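Local structure of chemotaxis signal transduction protein (Thermoanaerobacter tengcongensis, 2QDL) at residues A[68-73]-A[142-147]; A[62-67]-A[93-98]; A[116-121]-A[135-140]; A[33-38]-A[83-88]. The protein probably acts as the CheW scaffold of bacterial chemotaxis, coupling chemoreceptors to the histidine kinase CheA. One frame throughout, in Å; residues are numbered along the deposited sequence.

Contact 1: A[68-73]-A[142-147]; sequences KRFGIG and HFLFEV
Arg69, on the short helix 66-70, binds backbone carbonyls of the turn that leads into strand 146-147, a side-chain-to-main-chain contact that ties the helix to the C-terminal part of the CheW-like domain. Its NE donates to Leu144 O at 2.6 Å, with an N-H...O angle of 145°. The same guanidinium reaches further with NH2, which donates to Glu146 O at 2.9 Å; that oxygen lies in the guanidinium plane, whereas NH2 stands well above the carbonyl plane of Glu146. Weak bonds run from NH2 to Leu144 O and Phe143 O as well. Phe143 to Glu146 forms a type I beta turn, closed by the bond from Glu146 N to Phe143 O at 3.0 Å, and the turn brings the carbonyls of Phe143, Leu144 and Glu146 round one guanidinium. In Arg69, chi1 of -172° sets CG anti to the backbone N, and the bend at chi2 (52°) places CD. Beside it, Phe70 CE1 meets Leu144 CD2 at 3.7 Å, the methyl lying at the ring edge. Phe49 adds a cation-pi partner to Arg69, Phe145 packs on Pro62 and Ile64 of strand 59-65, and Leu144 rests on Leu95 of strand 91-106.

Contact 2: A[62-67]-A[93-98]; sequences PVIDLK and AGLIVD
Lys67 and Asp98, both buried, form a salt bridge past the last ladder bond of two parallel strands, in a contact built mainly from backbone bonds and aliphatic groups. Lys67 NZ sits 2.7 Å from Asp98 OD1, on the syn lone pair of that oxygen, and 3.1 Å from Asp98 OD2 in a weaker bond. The two side chains cross at about a right angle, the lysine extended beyond CG. Lys67 NZ is also bonded to Arg75 O and Asp98 OD2 to Ala20 N, so both charged ends have further partners. An alanine in place of Asp98 would probably leave the buried ammonium of Lys67 without its counter-charge and Ala20 N without its acceptor.

Strands 62-65 and 93-97 run 29° apart in direction. Their ladder is evidenced by Gly94 N to Pro62 O at 2.9 Å, Ile64 N to Gly94 O at 2.8 Å and Ile96 N to Ile64 O at 3.0 Å, the last almost straight at 174°. On one face Val63 CG1 presses on Ile96 CG1 at 3.5 Å, tighter than usual for carbons. Leu66, the first residue of the helix, brings CD1 to 4.0 Å from CB of Leu95, whose side chain lies on the opposite face. Where the chain turns into the helix, a water accepts weakly from Leu66 N and donates to Ile96 O at 2.6 Å. Asp65 is the N-cap, its OD1 bonded to Lys68 N. Strand 91-106 is flanked here by 59-65 and 82-88, while Leu66 packs on Phe17 and Leu19 of strand 12-19.

Contact 3: A[116-121]-A[135-140]; sequences PVTTID and MIIIIK
Thr119 and Ile137 carry a contact made by van der Waals touch alone, for no hydrogen bond joins segment 116-121 to segment 135-140. The nearest pair of CA atoms, Thr119 CA and Ile137 CA, is 8.4 Å apart, too wide for strand pairing, and only 187 Å² is buried over both sides.

The aliphatic part centres on one methyl group. Ile137 CD1 lies 3.5 Å from Thr119 CB and 3.6 Å from Thr119 OG1, and the two side chains meet obliquely. Ile137 has CG1 anti to its carbonyl carbon (chi1 -76°), while chi2 of 161° carries CD1 onward to the loop. A looser apolar touch comes from Ile120, whose CD1 is 4.4 Å from Ile137 CG2. Thr118 OG1 stands equally far, 4.4 Å, from Ile137 CD1, so the branched side chain is met by three consecutive loop residues.

The sulfur part lies at the exposed margin. Met135 SD approaches Thr119 OG1 to 4.1 Å, the two side chains running alongside in opposed senses, and the bend at chi3 (-72°) turns CE off the line of the chain. At that separation the pair is a plain touch.

The loop joins strand 91-106 to strand 125-131 and lies across the side chains of strand 134-139, which is itself bonded to 125-131 and, through Ile137 and Ile139, to Gly25 of strand 22-27. Thr119 and Ile120 pack on Tyr24 of that strand, Ile120 and Ile137 both touch Val125, and Ile120 reaches Phe70 of helix 66-70.

Contact 4: A[33-38]-A[83-88]; sequences EVVKDV and IIIVEI
An antiparallel strand pair of the CheW beta sheet joins Val35 of strand 33-36 to Ile83 of strand 82-88, the short segments running 145° apart in direction. Val35 and Ile83 form a hydrogen-bonded pair, with Val35 N to Ile83 O at 2.7 Å and Ile83 N to Val35 O at 2.6 Å, both nearly straight. Val34 and Ile84 follow as a non-hydrogen-bonded pair. Ile85 N then donates to Glu33 O at 2.7 Å, with an N-H...O angle of 156°.

On the face of Glu33, Val35, Ile83 and Ile85 the side chains pack closely. Val35 CG2, set between the backbone N and the carbonyl carbon (chi1 of CG1 -57°), meets Ile83 CB at 3.5 Å, tighter than usual. Ile83 CD1 reaches on to Lys36 O at 3.5 Å, where the chain enters an inverse gamma turn centred on Asp37. An alanine in place of Ile83 would probably open a gap beside Lys36 O and Asp37 CA. Glu33 CG lies alongside Ile85 CG1 at 3.5 Å, while its carboxylate forms a salt bridge through OE1 with Arg57.

The contact thus combines main-chain bonds, which fix the register, with aliphatic packing on one face: Ile83 turns toward Val35 and the Lys36-Asp37 turn, Ile85 toward the methylene of Glu33, a residue that packs by its carbon chain while its carboxylate pairs with Arg57.

Contact 2 is the most buried of the four, with nine of eleven touching residues buried; contacts 1, 3 and 4 are partly buried, and exposed residues take part only in 3 and 4. Contacts 2 and 4 are both strand ladders in one sheet, parallel and antiparallel respectively, and they join directly because strands 82-88 and 91-106 are neighbours. Contacts 1 and 2 share helix 66-70: contact 2 pairs a buried lysine with an aspartate, contact 1 sets an arginine against neutral backbone carbonyls. Contact 3, lacking hydrogen bonds, meets contact 1 through Phe70 against Ile120 and Ile139, and lies across the chain's centre from contact 4, their centres about 21 Å apart.

Contact 1: A[68-73]-A[142-147]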
loop_
_atom_site.group_PDB
_atom_site.type_symbol
_atom_site.label_atom_id
_atom_site.label_comp_id
_atom_site.label_asym_id
_atom_site.label_seq_id
_atom_site.Cartn_x
_atom_site.Cartn_y
_atom_site.Cartn_z
ATOM N N LYS A 68 -0.150 -1.792 11.638
ATOM C CA LYS A 68 -0.038 -3.016 12.428
ATOM C C LYS A 68 0.898 -4.026 11.759
ATOM O O LYS A 68 1.680 -4.724 12.434
ATOM C CB LYS A 68 -1.411 -3.639 12.643
ATOM C CG LYS A 68 -2.374 -2.743 13.349
ATOM C CD LYS A 68 -3.700 -3.481 13.641
ATOM C CE LYS A 68 -4.694 -2.521 14.218
ATOM N NZ LYS A 68 -5.959 -3.209 14.460
ATOM N N ARG A 69 0.846 -4.079 10.434
ATOM C CA ARG A 69 1.776 -4.916 9.674
ATOM C C ARG A 69 3.239 -4.449 9.796
ATOM O O ARG A 69 4.147 -5.281 9.954
ATOM C CB ARG A 69 1.343 -4.973 8.198
ATOM C CG ARG A 69 2.099 -5.957 7.354
ATOM C CD ARG A 69 2.095 -7.348 8.028
ATOM N NE ARG A 69 2.264 -8.468 7.105
ATOM C CZ ARG A 69 2.838 -9.618 7.450
ATOM N NH1 ARG A 69 3.289 -9.791 8.679
ATOM N NH2 ARG A 69 2.949 -10.598 6.575
ATOM N N PHE A 70 3.457 -3.127 9.724
ATOM C CA PHE A 70 4.804 -2.552 9.760
ATOM C C PHE A 70 5.320 -2.199 11.175
ATOM O O PHE A 70 6.508 -2.078 11.377
ATOM C CB PHE A 70 4.876 -1.297 8.865
ATOM C CG PHE A 70 4.493 -1.525 7.427
ATOM C CD1 PHE A 70 4.557 -2.794 6.851
ATOM C CD2 PHE A 70 4.066 -0.457 6.641
ATOM C CE1 PHE A 70 4.215 -2.980 5.546
ATOM C CE2 PHE A 70 3.710 -0.653 5.321
ATOM C CZ PHE A 70 3.806 -1.924 4.761
ATOM N N GLY A 71 4.412 -2.003 12.129
ATOM C CA GLY A 71 4.749 -1.571 13.495
ATOM C C GLY A 71 4.877 -0.064 13.618
ATOM O O GLY A 71 5.719 0.437 14.339
ATOM N N ILE A 72 4.029 0.656 12.906
ATOM C CA ILE A 72 4.001 2.123 12.940
ATOM C C ILE A 72 3.050 2.564 14.047
ATOM O O ILE A 72 2.080 1.849 14.359
ATOM C CB ILE A 72 3.586 2.725 11.531
ATOM C CG1 ILE A 72 4.632 2.329 10.455
ATOM C CG2 ILE A 72 3.392 4.265 11.603
ATOM C CD1 ILE A 72 4.205 2.640 9.033
ATOM N N GLY A 73 3.326 3.716 14.656
ATOM C CA GLY A 73 2.417 4.290 15.640
ATOM C C GLY A 73 0.990 4.361 15.128
ATOM O O GLY A 73 0.743 4.731 13.963
ATOM N N HIS A 142 3.957 -7.916 -2.522
ATOM C CA HIS A 142 4.055 -9.374 -2.575
ATOM C C HIS A 142 3.722 -10.132 -1.266
ATOM O O HIS A 142 2.841 -10.999 -1.257
ATOM C CB HIS A 142 5.454 -9.774 -3.071
ATOM C CG HIS A 142 5.555 -11.200 -3.507
ATOM N ND1 HIS A 142 6.649 -11.698 -4.179
ATOM C CD2 HIS A 142 4.683 -12.232 -3.392
ATOM C CE1 HIS A 142 6.451 -12.977 -4.442
ATOM N NE2 HIS A 142 5.270 -13.325 -3.970
ATOM N N PHE A 143 4.434 -9.814 -0.185
ATOM C CA PHE A 143 4.335 -10.574 1.055
ATOM C C PHE A 143 3.476 -9.972 2.172
ATOM O O PHE A 143 3.536 -10.446 3.317
ATOM C CB PHE A 143 5.736 -10.847 1.604
ATOM C CG PHE A 143 6.701 -11.387 0.560
ATOM C CD1 PHE A 143 6.482 -12.629 -0.038
ATOM C CD2 PHE A 143 7.806 -10.632 0.164
ATOM C CE1 PHE A 143 7.369 -13.126 -1.010
ATOM C CE2 PHE A 143 8.708 -11.108 -0.823
ATOM C CZ PHE A 143 8.487 -12.358 -1.406
ATOM N N LEU A 144 2.691 -8.943 1.859
ATOM C CA LEU A 144 1.897 -8.265 2.882
ATOM C C LEU A 144 1.022 -9.218 3.710
ATOM O O LEU A 144 0.876 -9.031 4.921
ATOM C CB LEU A 144 1.072 -7.099 2.308
ATOM C CG LEU A 144 1.877 -5.860 1.880
ATOM C CD1 LEU A 144 0.931 -4.841 1.162
ATOM C CD2 LEU A 144 2.595 -5.232 3.089
ATOM N N PHE A 145 0.510 -10.265 3.064
ATOM C CA PHE A 145 -0.406 -11.216 3.692
ATOM C C PHE A 145 0.264 -12.521 4.132
ATOM O O PHE A 145 -0.396 -13.385 4.706
ATOM C CB PHE A 145 -1.577 -11.546 2.731
ATOM C CG PHE A 145 -2.582 -10.445 2.627
ATOM C CD1 PHE A 145 -3.688 -10.415 3.475
ATOM C CD2 PHE A 145 -2.399 -9.403 1.711
ATOM C CE1 PHE A 145 -4.604 -9.381 3.403
ATOM C CE2 PHE A 145 -3.297 -8.359 1.634
ATOM C CZ PHE A 145 -4.409 -8.342 2.469
ATOM N N GLU A 146 1.555 -12.674 3.850
ATOM C CA GLU A 146 2.238 -13.925 4.130
ATOM C C GLU A 146 2.678 -14.035 5.588
ATOM O O GLU A 146 3.600 -13.345 6.025
ATOM C CB GLU A 146 3.409 -14.178 3.166
ATOM C CG GLU A 146 3.550 -15.681 2.823
ATOM C CD GLU A 146 4.802 -16.016 2.040
ATOM O OE1 GLU A 146 4.993 -15.455 0.937
ATOM O OE2 GLU A 146 5.597 -16.856 2.521
ATOM N N VAL A 147 1.985 -14.911 6.314
ATOM C CA VAL A 147 2.211 -15.201 7.729
ATOM C C VAL A 147 2.958 -16.531 7.834
ATOM O O VAL A 147 2.408 -17.590 7.490
ATOM C CB VAL A 147 0.866 -15.336 8.490
ATOM C CG1 VAL A 147 1.099 -15.642 9.953
ATOM C CG2 VAL A 147 0.021 -14.083 8.335
#

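Contact 2: A[62-67]-A[93-98]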
loop_
_atom_site.group_PDB
_atom_site.type_symbol
_atom_site.label_atom_id
_atom_site.label_comp_id
_atom_site.label_asym_id
_atom_site.label_seq_id
_atom_site.Cartn_x
_atom_site.Cartn_y
_atom_site.Cartn_z
ATOM N N PRO A 62 -10.088 -8.903 1.603
ATOM C CA PRO A 62 -9.382 -8.770 2.870
ATOM C C PRO A 62 -8.599 -7.447 2.966
ATOM O O PRO A 62 -7.926 -7.054 2.023
ATOM C CB PRO A 62 -8.447 -9.992 2.882
ATOM C CG PRO A 62 -8.181 -10.259 1.468
ATOM C CD PRO A 62 -9.468 -9.933 0.735
ATOM N N VAL A 63 -8.702 -6.796 4.119
ATOM C CA VAL A 63 -8.107 -5.496 4.361
ATOM C C VAL A 63 -7.034 -5.583 5.442
ATOM O O VAL A 63 -7.259 -6.089 6.511
ATOM C CB VAL A 63 -9.150 -4.440 4.766
ATOM C CG1 VAL A 63 -8.487 -3.059 4.831
ATOM C CG2 VAL A 63 -10.307 -4.436 3.782
ATOM N N ILE A 64 -5.846 -5.094 5.111
ATOM C CA ILE A 64 -4.729 -5.064 6.044
ATOM C C ILE A 64 -4.560 -3.643 6.585
ATOM O O ILE A 64 -4.695 -2.642 5.852
ATOM C CB ILE A 64 -3.416 -5.582 5.356
ATOM C CG1 ILE A 64 -2.206 -5.474 6.269
ATOM C CG2 ILE A 64 -3.086 -4.775 4.140
ATOM C CD1 ILE A 64 -1.087 -6.422 5.850
ATOM N N ASP A 65 -4.279 -3.579 7.883
ATOM C CA ASP A 65 -3.853 -2.365 8.528
ATOM C C ASP A 65 -2.337 -2.364 8.436
ATOM O O ASP A 65 -1.679 -3.175 9.090
ATOM C CB ASP A 65 -4.380 -2.281 9.984
ATOM C CG ASP A 65 -3.935 -0.977 10.699
ATOM O OD1 ASP A 65 -2.741 -0.607 10.595
ATOM O OD2 ASP A 65 -4.751 -0.345 11.384
ATOM N N LEU A 66 -1.793 -1.495 7.571
ATOM C CA LEU A 66 -0.335 -1.392 7.323
ATOM C C LEU A 66 0.476 -0.985 8.550
ATOM O O LEU A 66 1.603 -1.442 8.722
ATOM C CB LEU A 66 -0.030 -0.426 6.159
ATOM C CG LEU A 66 -0.606 -0.784 4.784
ATOM C CD1 LEU A 66 -0.252 0.298 3.759
ATOM C CD2 LEU A 66 -0.107 -2.172 4.305
ATOM N N LYS A 67 -0.073 -0.118 9.395
ATOM C CA LYS A 67 0.615 0.286 10.634
ATOM C C LYS A 67 0.847 -0.902 11.546
ATOM O O LYS A 67 1.934 -1.029 12.111
ATOM C CB LYS A 67 -0.160 1.355 11.379
ATOM C CG LYS A 67 -0.264 2.697 10.643
ATOM C CD LYS A 67 -1.219 3.593 11.402
ATOM C CE LYS A 67 -1.795 4.642 10.488
ATOM N NZ LYS A 67 -2.914 5.401 11.114
ATOM N N ALA A 93 -6.974 -7.135 -2.734
ATOM C CA ALA A 93 -6.664 -6.857 -1.336
ATOM C C ALA A 93 -6.851 -5.362 -1.089
ATOM O O ALA A 93 -6.829 -4.566 -2.042
ATOM C CB ALA A 93 -5.231 -7.319 -1.005
ATOM N N GLY A 94 -7.101 -4.994 0.172
ATOM C CA GLY A 94 -7.270 -3.611 0.582
ATOM C C GLY A 94 -6.202 -3.212 1.591
ATOM O O GLY A 94 -5.862 -3.978 2.505
ATOM N N LEU A 95 -5.645 -2.023 1.408
ATOM C CA LEU A 95 -4.640 -1.477 2.325
ATOM C C LEU A 95 -5.216 -0.190 2.906
ATOM O O LEU A 95 -5.613 0.715 2.153
ATOM C CB LEU A 95 -3.323 -1.185 1.591
ATOM C CG LEU A 95 -2.739 -2.215 0.600
ATOM C CD1 LEU A 95 -1.429 -1.707 0.053
ATOM C CD2 LEU A 95 -2.505 -3.541 1.265
ATOM N N ILE A 96 -5.277 -0.131 4.241
ATOM C CA ILE A 96 -5.712 1.072 4.953
ATOM C C ILE A 96 -4.604 2.105 4.916
ATOM O O ILE A 96 -3.431 1.802 5.148
ATOM C CB ILE A 96 -6.135 0.759 6.427
ATOM C CG1 ILE A 96 -7.316 -0.210 6.448
ATOM C CG2 ILE A 96 -6.476 2.056 7.231
ATOM C CD1 ILE A 96 -7.521 -0.857 7.790
ATOM N N VAL A 97 -4.999 3.337 4.599
ATOM C CA VAL A 97 -4.091 4.495 4.587
ATOM C C VAL A 97 -4.806 5.682 5.259
ATOM O O VAL A 97 -6.023 5.779 5.184
ATOM C CB VAL A 97 -3.606 4.865 3.126
ATOM C CG1 VAL A 97 -3.014 3.669 2.420
ATOM C CG2 VAL A 97 -4.739 5.449 2.261
ATOM N N ASP A 98 -4.050 6.586 5.875
ATOM C CA ASP A 98 -4.616 7.779 6.514
ATOM C C ASP A 98 -5.121 8.801 5.507
ATOM O O ASP A 98 -6.028 9.544 5.803
ATOM C CB ASP A 98 -3.604 8.463 7.474
ATOM C CG ASP A 98 -3.253 7.596 8.657
ATOM O OD1 ASP A 98 -4.057 6.709 8.997
ATOM O OD2 ASP A 98 -2.189 7.817 9.262
HETATM O O HOH W 1 -2.665 1.178 7.524
#

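Contact 3: A[116-121]-A[135-140]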
loop_
_atom_site.group_PDB
_atom_site.type_symbol
_atom_site.label_atom_id
_atom_site.label_comp_id
_atom_site.label_asym_id
_atom_site.label_seq_id
_atom_site.Cartn_x
_atom_site.Cartn_y
_atom_site.Cartn_z
ATOM N N PRO A 116 19.901 -2.496 4.226
ATOM C CA PRO A 116 19.492 -3.762 4.855
ATOM C C PRO A 116 18.421 -3.598 5.934
ATOM O O PRO A 116 17.511 -4.423 6.026
ATOM C CB PRO A 116 20.797 -4.275 5.475
ATOM C CG PRO A 116 21.858 -3.697 4.586
ATOM C CD PRO A 116 21.368 -2.319 4.269
ATOM N N VAL A 117 18.553 -2.540 6.736
ATOM C CA VAL A 117 17.619 -2.223 7.802
ATOM C C VAL A 117 17.149 -0.770 7.659
ATOM O O VAL A 117 17.964 0.167 7.678
ATOM C CB VAL A 117 18.218 -2.489 9.233
ATOM C CG1 VAL A 117 17.147 -2.356 10.294
ATOM C CG2 VAL A 117 18.831 -3.883 9.317
ATOM N N THR A 118 15.843 -0.572 7.510
ATOM C CA THR A 118 15.322 0.780 7.250
ATOM C C THR A 118 14.066 1.059 8.080
ATOM O O THR A 118 13.846 0.408 9.104
ATOM C CB THR A 118 15.123 1.051 5.697
ATOM O OG1 THR A 118 14.638 2.389 5.500
ATOM C CG2 THR A 118 14.166 0.054 5.042
ATOM N N THR A 119 13.252 2.030 7.662
ATOM C CA THR A 119 12.036 2.396 8.394
ATOM C C THR A 119 11.130 1.194 8.706
ATOM O O THR A 119 10.640 1.052 9.822
ATOM C CB THR A 119 11.227 3.449 7.602
ATOM O OG1 THR A 119 12.109 4.495 7.204
ATOM C CG2 THR A 119 10.158 4.027 8.458
ATOM N N ILE A 120 10.888 0.346 7.704
ATOM C CA ILE A 120 10.073 -0.864 7.875
ATOM C C ILE A 120 10.876 -2.033 7.336
ATOM O O ILE A 120 11.845 -1.821 6.613
ATOM C CB ILE A 120 8.660 -0.733 7.227
ATOM C CG1 ILE A 120 8.760 -0.638 5.700
ATOM C CG2 ILE A 120 7.912 0.487 7.833
ATOM C CD1 ILE A 120 7.466 -0.802 4.925
ATOM N N ASP A 121 10.504 -3.259 7.719
ATOM C CA ASP A 121 11.111 -4.484 7.166
ATOM C C ASP A 121 11.279 -4.343 5.659
ATOM O O ASP A 121 10.313 -4.061 4.960
ATOM C CB ASP A 121 10.208 -5.679 7.471
ATOM C CG ASP A 121 10.934 -7.013 7.421
ATOM O OD1 ASP A 121 11.664 -7.280 6.458
ATOM O OD2 ASP A 121 10.723 -7.837 8.326
ATOM N N MET A 135 11.416 11.441 2.341
ATOM C CA MET A 135 11.696 10.065 1.930
ATOM C C MET A 135 10.361 9.390 1.660
ATOM O O MET A 135 9.417 9.495 2.469
ATOM C CB MET A 135 12.480 9.316 3.012
ATOM C CG MET A 135 12.420 7.788 2.892
ATOM S SD MET A 135 13.343 6.874 4.145
ATOM C CE MET A 135 15.066 7.175 3.642
ATOM N N ILE A 136 10.249 8.745 0.505
ATOM C CA ILE A 136 9.062 7.960 0.237
ATOM C C ILE A 136 9.451 6.521 -0.039
ATOM O O ILE A 136 10.052 6.222 -1.053
ATOM C CB ILE A 136 8.226 8.495 -0.929
ATOM C CG1 ILE A 136 8.067 10.012 -0.835
ATOM C CG2 ILE A 136 6.848 7.789 -0.951
ATOM C CD1 ILE A 136 7.261 10.593 -1.961
ATOM N N ILE A 137 9.046 5.637 0.860
ATOM C CA ILE A 137 9.192 4.212 0.674
ATOM C C ILE A 137 8.085 3.723 -0.210
ATOM O O ILE A 137 6.915 3.932 0.080
ATOM C CB ILE A 137 9.177 3.439 2.020
ATOM C CG1 ILE A 137 10.526 3.627 2.710
ATOM C CG2 ILE A 137 8.864 1.954 1.796
ATOM C CD1 ILE A 137 10.515 3.351 4.139
ATOM N N ILE A 138 8.483 3.092 -1.311
ATOM C CA ILE A 138 7.574 2.444 -2.197
ATOM C C ILE A 138 7.377 1.042 -1.636
ATOM O O ILE A 138 8.346 0.251 -1.489
ATOM C CB ILE A 138 8.097 2.422 -3.670
ATOM C CG1 ILE A 138 8.288 3.855 -4.175
ATOM C CG2 ILE A 138 7.104 1.666 -4.549
ATOM C CD1 ILE A 138 8.873 3.916 -5.535
ATOM N N ILE A 139 6.132 0.737 -1.314
ATOM C CA ILE A 139 5.792 -0.524 -0.671
ATOM C C ILE A 139 5.781 -1.678 -1.671
ATOM O O ILE A 139 5.322 -1.524 -2.805
ATOM C CB ILE A 139 4.420 -0.415 0.052
ATOM C CG1 ILE A 139 4.568 0.470 1.308
ATOM C CG2 ILE A 139 3.782 -1.846 0.322
ATOM C CD1 ILE A 139 3.226 0.934 1.882
ATOM N N LYS A 140 6.311 -2.819 -1.254
ATOM C CA LYS A 140 6.239 -4.046 -2.034
ATOM C C LYS A 140 5.043 -4.806 -1.530
ATOM O O LYS A 140 4.931 -5.090 -0.330
ATOM C CB LYS A 140 7.529 -4.876 -1.855
ATOM C CG LYS A 140 7.513 -6.255 -2.479
ATOM C CD LYS A 140 8.812 -7.048 -2.225
ATOM C CE LYS A 140 9.974 -6.518 -3.082
ATOM N NZ LYS A 140 11.311 -7.235 -2.866
#

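Contact 4: A[33-38]-A[83-88]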
loop_
_atom_site.group_PDB
_atom_site.type_symbol
_atom_site.label_atom_id
_atom_site.label_comp_id
_atom_site.label_asym_id
_atom_site.label_seq_id
_atom_site.Cartn_x
_atom_site.Cartn_y
_atom_site.Cartn_z
ATOM N N GLU A 33 -8.239 0.928 -7.274
ATOM C CA GLU A 33 -9.215 1.893 -6.843
ATOM C C GLU A 33 -8.942 2.282 -5.396
ATOM O O GLU A 33 -8.076 1.707 -4.731
ATOM C CB GLU A 33 -10.679 1.411 -7.082
ATOM C CG GLU A 33 -11.215 0.331 -6.228
ATOM C CD GLU A 33 -12.553 -0.234 -6.731
ATOM O OE1 GLU A 33 -12.515 -1.256 -7.434
ATOM O OE2 GLU A 33 -13.627 0.325 -6.416
ATOM N N VAL A 34 -9.660 3.299 -4.948
ATOM C CA VAL A 34 -9.539 3.797 -3.613
ATOM C C VAL A 34 -10.959 3.944 -3.075
ATOM O O VAL A 34 -11.762 4.716 -3.626
ATOM C CB VAL A 34 -8.864 5.184 -3.582
ATOM C CG1 VAL A 34 -8.695 5.632 -2.148
ATOM C CG2 VAL A 34 -7.503 5.169 -4.308
ATOM N N VAL A 35 -11.263 3.210 -2.013
ATOM C CA VAL A 35 -12.589 3.282 -1.375
ATOM C C VAL A 35 -12.466 3.918 0.007
ATOM O O VAL A 35 -11.388 3.961 0.566
ATOM C CB VAL A 35 -13.295 1.870 -1.302
ATOM C CG1 VAL A 35 -13.433 1.234 -2.710
ATOM C CG2 VAL A 35 -12.561 0.937 -0.429
ATOM N N LYS A 36 -13.557 4.414 0.567
ATOM C CA LYS A 36 -13.514 4.875 1.972
ATOM C C LYS A 36 -13.237 3.795 3.066
ATOM O O LYS A 36 -13.660 2.622 2.935
ATOM C CB LYS A 36 -14.752 5.681 2.302
ATOM C CG LYS A 36 -14.769 6.965 1.491
ATOM C CD LYS A 36 -16.010 7.770 1.800
ATOM C CE LYS A 36 -16.095 9.031 0.984
ATOM N NZ LYS A 36 -17.551 9.339 0.831
ATOM N N ASP A 37 -12.523 4.216 4.130
ATOM C CA ASP A 37 -12.169 3.362 5.272
ATOM C C ASP A 37 -13.389 3.202 6.184
ATOM O O ASP A 37 -13.419 3.737 7.295
ATOM C CB ASP A 37 -10.983 3.959 6.054
ATOM C CG ASP A 37 -10.583 3.129 7.296
ATOM O OD1 ASP A 37 -11.220 2.102 7.568
ATOM O OD2 ASP A 37 -9.613 3.499 8.005
ATOM N N VAL A 38 -14.390 2.469 5.701
ATOM C CA VAL A 38 -15.620 2.216 6.455
ATOM C C VAL A 38 -16.190 0.801 6.201
ATOM O O VAL A 38 -15.964 0.178 5.134
ATOM C CB VAL A 38 -16.718 3.325 6.224
ATOM C CG1 VAL A 38 -18.043 2.919 6.844
ATOM C CG2 VAL A 38 -16.286 4.642 6.836
ATOM N N ILE A 83 -9.282 3.061 1.777
ATOM C CA ILE A 83 -8.821 1.730 1.486
ATOM C C ILE A 83 -8.416 1.661 0.031
ATOM O O ILE A 83 -9.259 1.729 -0.870
ATOM C CB ILE A 83 -9.897 0.621 1.772
ATOM C CG1 ILE A 83 -10.327 0.643 3.252
ATOM C CG2 ILE A 83 -9.336 -0.741 1.336
ATOM C CD1 ILE A 83 -11.625 -0.161 3.558
ATOM N N ILE A 84 -7.115 1.500 -0.176
ATOM C CA ILE A 84 -6.549 1.338 -1.521
ATOM C C ILE A 84 -6.676 -0.111 -1.931
ATOM O O ILE A 84 -6.125 -1.013 -1.268
ATOM C CB ILE A 84 -5.068 1.743 -1.577
ATOM C CG1 ILE A 84 -4.897 3.193 -1.062
ATOM C CG2 ILE A 84 -4.522 1.567 -2.974
ATOM C CD1 ILE A 84 -3.467 3.659 -1.022
ATOM N N ILE A 85 -7.406 -0.330 -3.019
ATOM C CA ILE A 85 -7.573 -1.671 -3.574
ATOM C C ILE A 85 -6.417 -1.987 -4.500
ATOM O O ILE A 85 -6.147 -1.268 -5.473
ATOM C CB ILE A 85 -8.919 -1.859 -4.291
ATOM C CG1 ILE A 85 -10.087 -1.351 -3.427
ATOM C CG2 ILE A 85 -9.112 -3.328 -4.810
ATOM C CD1 ILE A 85 -10.244 -2.015 -2.079
ATOM N N VAL A 86 -5.718 -3.060 -4.166
ATOM C CA VAL A 86 -4.598 -3.539 -4.961
ATOM C C VAL A 86 -4.862 -5.023 -5.368
ATOM O O VAL A 86 -5.914 -5.592 -5.071
ATOM C CB VAL A 86 -3.237 -3.376 -4.174
ATOM C CG1 VAL A 86 -3.025 -1.910 -3.734
ATOM C CG2 VAL A 86 -3.178 -4.327 -2.970
ATOM N N GLU A 87 -3.901 -5.624 -6.055
ATOM C CA GLU A 87 -3.989 -7.024 -6.468
ATOM C C GLU A 87 -2.683 -7.685 -6.091
ATOM O O GLU A 87 -1.633 -7.173 -6.401
ATOM C CB GLU A 87 -4.219 -7.135 -7.972
ATOM C CG GLU A 87 -4.268 -8.556 -8.448
ATOM C CD GLU A 87 -4.242 -8.677 -9.974
ATOM O OE1 GLU A 87 -3.161 -8.550 -10.621
ATOM O OE2 GLU A 87 -5.325 -8.920 -10.519
ATOM N N ILE A 88 -2.768 -8.770 -5.344
ATOM C CA ILE A 88 -1.615 -9.478 -4.847
ATOM C C ILE A 88 -1.860 -10.930 -5.224
ATOM O O ILE A 88 -2.875 -11.532 -4.824
ATOM C CB ILE A 88 -1.457 -9.346 -3.313
ATOM C CG1 ILE A 88 -1.275 -7.882 -2.902
ATOM C CG2 ILE A 88 -0.296 -10.200 -2.810
ATOM C CD1 ILE A 88 -1.267 -7.710 -1.416
#